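Local coordinates for globin (Geobacter sulfurreducens, PDB 2W31), which binds heme b in the globin domain of a globin-coupled sensor, with two histidines on the iron, and probably binds oxygen, at residues A[34-39]-A[65-70]. Residues are numbered along the deposited sequence; the frame is centred on the assembly and turned at random.
Sequences RLADQF and THQDWF. With HEM (protoporphyrin IX containing Fe), chain C.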
# COMPACT_ATOMS: atom_id res chain seq x y z
N ARG A 34 -16.81 -12.75 4.58
CA ARG A 34 -16.02 -12.36 5.75
C ARG A 34 -15.33 -11.02 5.46
O ARG A 34 -15.40 -10.08 6.29
CB ARG A 34 -14.96 -13.42 6.06
CG ARG A 34 -15.24 -14.30 7.26
CD ARG A 34 -14.02 -15.13 7.67
NE ARG A 34 -13.05 -14.29 8.35
CZ ARG A 34 -11.77 -14.11 7.99
NH1 ARG A 34 -11.25 -14.73 6.94
NH2 ARG A 34 -11.01 -13.30 8.70
N LEU A 35 -14.70 -10.93 4.28
CA LEU A 35 -14.07 -9.69 3.80
C LEU A 35 -15.11 -8.56 3.75
O LEU A 35 -14.90 -7.49 4.30
CB LEU A 35 -13.37 -9.89 2.44
CG LEU A 35 -12.62 -8.69 1.81
CD1 LEU A 35 -13.58 -7.78 1.03
CD2 LEU A 35 -11.83 -7.87 2.85
N ALA A 36 -16.26 -8.83 3.11
CA ALA A 36 -17.30 -7.81 2.96
C ALA A 36 -17.82 -7.31 4.30
O ALA A 36 -18.03 -6.10 4.47
CB ALA A 36 -18.46 -8.33 2.10
N ASP A 37 -18.00 -8.22 5.26
CA ASP A 37 -18.51 -7.85 6.60
C ASP A 37 -17.46 -7.01 7.33
O ASP A 37 -17.81 -6.00 7.90
CB ASP A 37 -18.84 -9.09 7.46
CG ASP A 37 -20.11 -9.80 7.00
OD1 ASP A 37 -20.91 -9.22 6.24
OD2 ASP A 37 -20.28 -10.98 7.41
N GLN A 38 -16.20 -7.45 7.30
CA GLN A 38 -15.14 -6.75 8.01
C GLN A 38 -14.91 -5.38 7.40
O GLN A 38 -14.78 -4.40 8.12
CB GLN A 38 -13.85 -7.59 8.07
CG GLN A 38 -14.02 -8.81 8.99
CD GLN A 38 -12.76 -9.67 9.15
OE1 GLN A 38 -11.63 -9.18 9.03
NE2 GLN A 38 -12.95 -10.96 9.46
N PHE A 39 -14.88 -5.31 6.06
CA PHE A 39 -14.69 -4.07 5.33
C PHE A 39 -15.80 -3.07 5.66
O PHE A 39 -15.53 -1.92 6.07
CB PHE A 39 -14.63 -4.39 3.81
CG PHE A 39 -14.38 -3.22 2.92
CD1 PHE A 39 -13.08 -2.90 2.54
CD2 PHE A 39 -15.43 -2.48 2.38
CE1 PHE A 39 -12.84 -1.84 1.66
CE2 PHE A 39 -15.20 -1.42 1.49
CZ PHE A 39 -13.89 -1.11 1.13
N THR A 65 -21.30 -4.53 -3.75
CA THR A 65 -20.46 -3.85 -4.73
C THR A 65 -18.95 -3.96 -4.40
O THR A 65 -18.12 -4.25 -5.28
CB THR A 65 -20.86 -2.37 -4.82
OG1 THR A 65 -22.17 -2.30 -5.41
CG2 THR A 65 -19.91 -1.59 -5.70
N HIS A 66 -18.62 -3.75 -3.13
CA HIS A 66 -17.20 -3.84 -2.73
C HIS A 66 -16.75 -5.31 -2.63
O HIS A 66 -15.57 -5.62 -2.95
CB HIS A 66 -16.98 -3.04 -1.46
CG HIS A 66 -17.18 -1.57 -1.68
ND1 HIS A 66 -18.41 -0.96 -1.63
CD2 HIS A 66 -16.29 -0.61 -2.02
CE1 HIS A 66 -18.27 0.32 -1.92
NE2 HIS A 66 -16.98 0.57 -2.11
N GLN A 67 -17.68 -6.22 -2.28
CA GLN A 67 -17.37 -7.66 -2.26
C GLN A 67 -16.96 -8.11 -3.69
O GLN A 67 -15.96 -8.85 -3.88
CB GLN A 67 -18.58 -8.46 -1.77
CG GLN A 67 -18.27 -9.93 -1.57
CD GLN A 67 -19.49 -10.67 -1.10
OE1 GLN A 67 -19.78 -10.69 0.10
NE2 GLN A 67 -20.22 -11.26 -2.03
N ASP A 68 -17.71 -7.64 -4.68
CA ASP A 68 -17.48 -8.03 -6.08
C ASP A 68 -16.11 -7.53 -6.56
O ASP A 68 -15.39 -8.27 -7.23
CB ASP A 68 -18.57 -7.51 -7.03
CG ASP A 68 -19.94 -8.20 -6.86
OD1 ASP A 68 -20.05 -9.31 -6.28
OD2 ASP A 68 -20.92 -7.57 -7.34
N TRP A 69 -15.76 -6.29 -6.19
CA TRP A 69 -14.45 -5.74 -6.54
C TRP A 69 -13.30 -6.63 -5.96
O TRP A 69 -12.30 -6.93 -6.65
CB TRP A 69 -14.30 -4.28 -6.04
CG TRP A 69 -12.82 -3.85 -6.07
CD1 TRP A 69 -12.10 -3.39 -7.13
CD2 TRP A 69 -11.89 -3.94 -4.96
NE1 TRP A 69 -10.75 -3.19 -6.75
CE2 TRP A 69 -10.63 -3.51 -5.42
CE3 TRP A 69 -12.03 -4.34 -3.60
CZ2 TRP A 69 -9.50 -3.46 -4.57
CZ3 TRP A 69 -10.92 -4.28 -2.77
CH2 TRP A 69 -9.67 -3.85 -3.27
N PHE A 70 -13.47 -7.04 -4.70
CA PHE A 70 -12.48 -7.90 -4.06
C PHE A 70 -12.24 -9.20 -4.85
O PHE A 70 -11.11 -9.60 -5.15
CB PHE A 70 -12.89 -8.18 -2.61
CG PHE A 70 -12.04 -9.20 -1.90
CD1 PHE A 70 -10.74 -8.87 -1.45
CD2 PHE A 70 -12.53 -10.49 -1.67
CE1 PHE A 70 -9.96 -9.81 -0.79
CE2 PHE A 70 -11.75 -11.42 -0.98
CZ PHE A 70 -10.45 -11.09 -0.55
CHA HEM C . -18.54 2.65 -5.36
CHB HEM C . -14.55 -0.02 -4.93
CHC HEM C . -13.45 2.47 -0.92
CHD HEM C . -18.00 4.09 -0.74
C1A HEM C . -17.56 1.72 -5.61
C2A HEM C . -17.49 0.84 -6.76
C3A HEM C . -16.39 0.08 -6.64
C4A HEM C . -15.74 0.49 -5.40
CMA HEM C . -15.86 -1.01 -7.59
CAA HEM C . -18.52 0.81 -7.94
CBA HEM C . -18.14 2.04 -8.77
CGA HEM C . -18.70 2.05 -10.18
O1A HEM C . -18.27 1.23 -11.04
O2A HEM C . -19.59 2.91 -10.44
C1B HEM C . -13.83 0.53 -3.88
C2B HEM C . -12.45 0.24 -3.53
C3B HEM C . -12.14 0.92 -2.42
C4B HEM C . -13.34 1.64 -2.00
CMB HEM C . -11.57 -0.70 -4.38
CAB HEM C . -10.83 0.95 -1.64
CBB HEM C . -10.11 -0.17 -1.43
C1C HEM C . -14.61 3.06 -0.47
C2C HEM C . -14.80 3.71 0.80
C3C HEM C . -16.07 4.13 0.86
C4C HEM C . -16.71 3.78 -0.39
CMC HEM C . -13.75 3.88 1.90
CAC HEM C . -16.72 4.88 2.05
CBC HEM C . -17.84 4.49 2.65
C1D HEM C . -18.51 3.97 -2.01
C2D HEM C . -19.75 4.61 -2.48
C3D HEM C . -19.93 4.17 -3.92
C4D HEM C . -18.79 3.29 -4.18
CMD HEM C . -20.65 5.55 -1.68
CAD HEM C . -21.08 4.52 -4.90
CBD HEM C . -20.93 5.91 -5.49
CGD HEM C . -22.25 6.28 -6.14
O1D HEM C . -23.29 6.35 -5.44
O2D HEM C . -22.25 6.53 -7.36
NA HEM C . -16.48 1.48 -4.78
NB HEM C . -14.33 1.39 -2.94
NC HEM C . -15.80 3.11 -1.19
ND HEM C . -18.00 3.22 -3.04
FE HEM C . -16.15 2.28 -2.97
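Leu-35 lies over one face of the Phe-70 ring in a CH-pi contact: its CG sits 3.6 Å from the ring centroid, 6° off the ring normal, while CD1 reaches Phe-70 CG and CB. The branch reaches helix 62-72 because chi1 (-178°) turns CG away from the backbone N. At the closest pair of backbones, Ala-36 CB meets the extended side chain of Gln-67, nearest at OE1 (3.4 Å). One turn on from Leu-35, Phe-39 and His-66 form the aromatic pair, their planes near parallel (29°) but slid apart, so that the rings barely overlap, with Phe-39 CE2 3.7 Å from His-66 CG. Beside the imidazole, Phe-39 CZ turns the ring edge to heme CHC.

His-66 NE2 binds the heme iron at 2.1 Å, and His-93 supplies the second axial nitrogen. The hydrogen bond from ND1 to Leu-62 O holds the imidazole from its other nitrogen and should restrict its rotation. Trp-69 lays one indole face on the heme methyl CMB, CE2 approaching to 3.1 Å, and NE1 hydrogen-bonds to Asn-142 OD1. With an alanine here, CMB is likely to lose its flat cover and Asn-142 OD1 its indole N-H. Thr-65 CG2 touches heme CAA. Helix 32-44 thus packs behind helix 62-72, which carries one axial histidine of a bis-histidyl heme pocket in a globin fold of the protoglobin family.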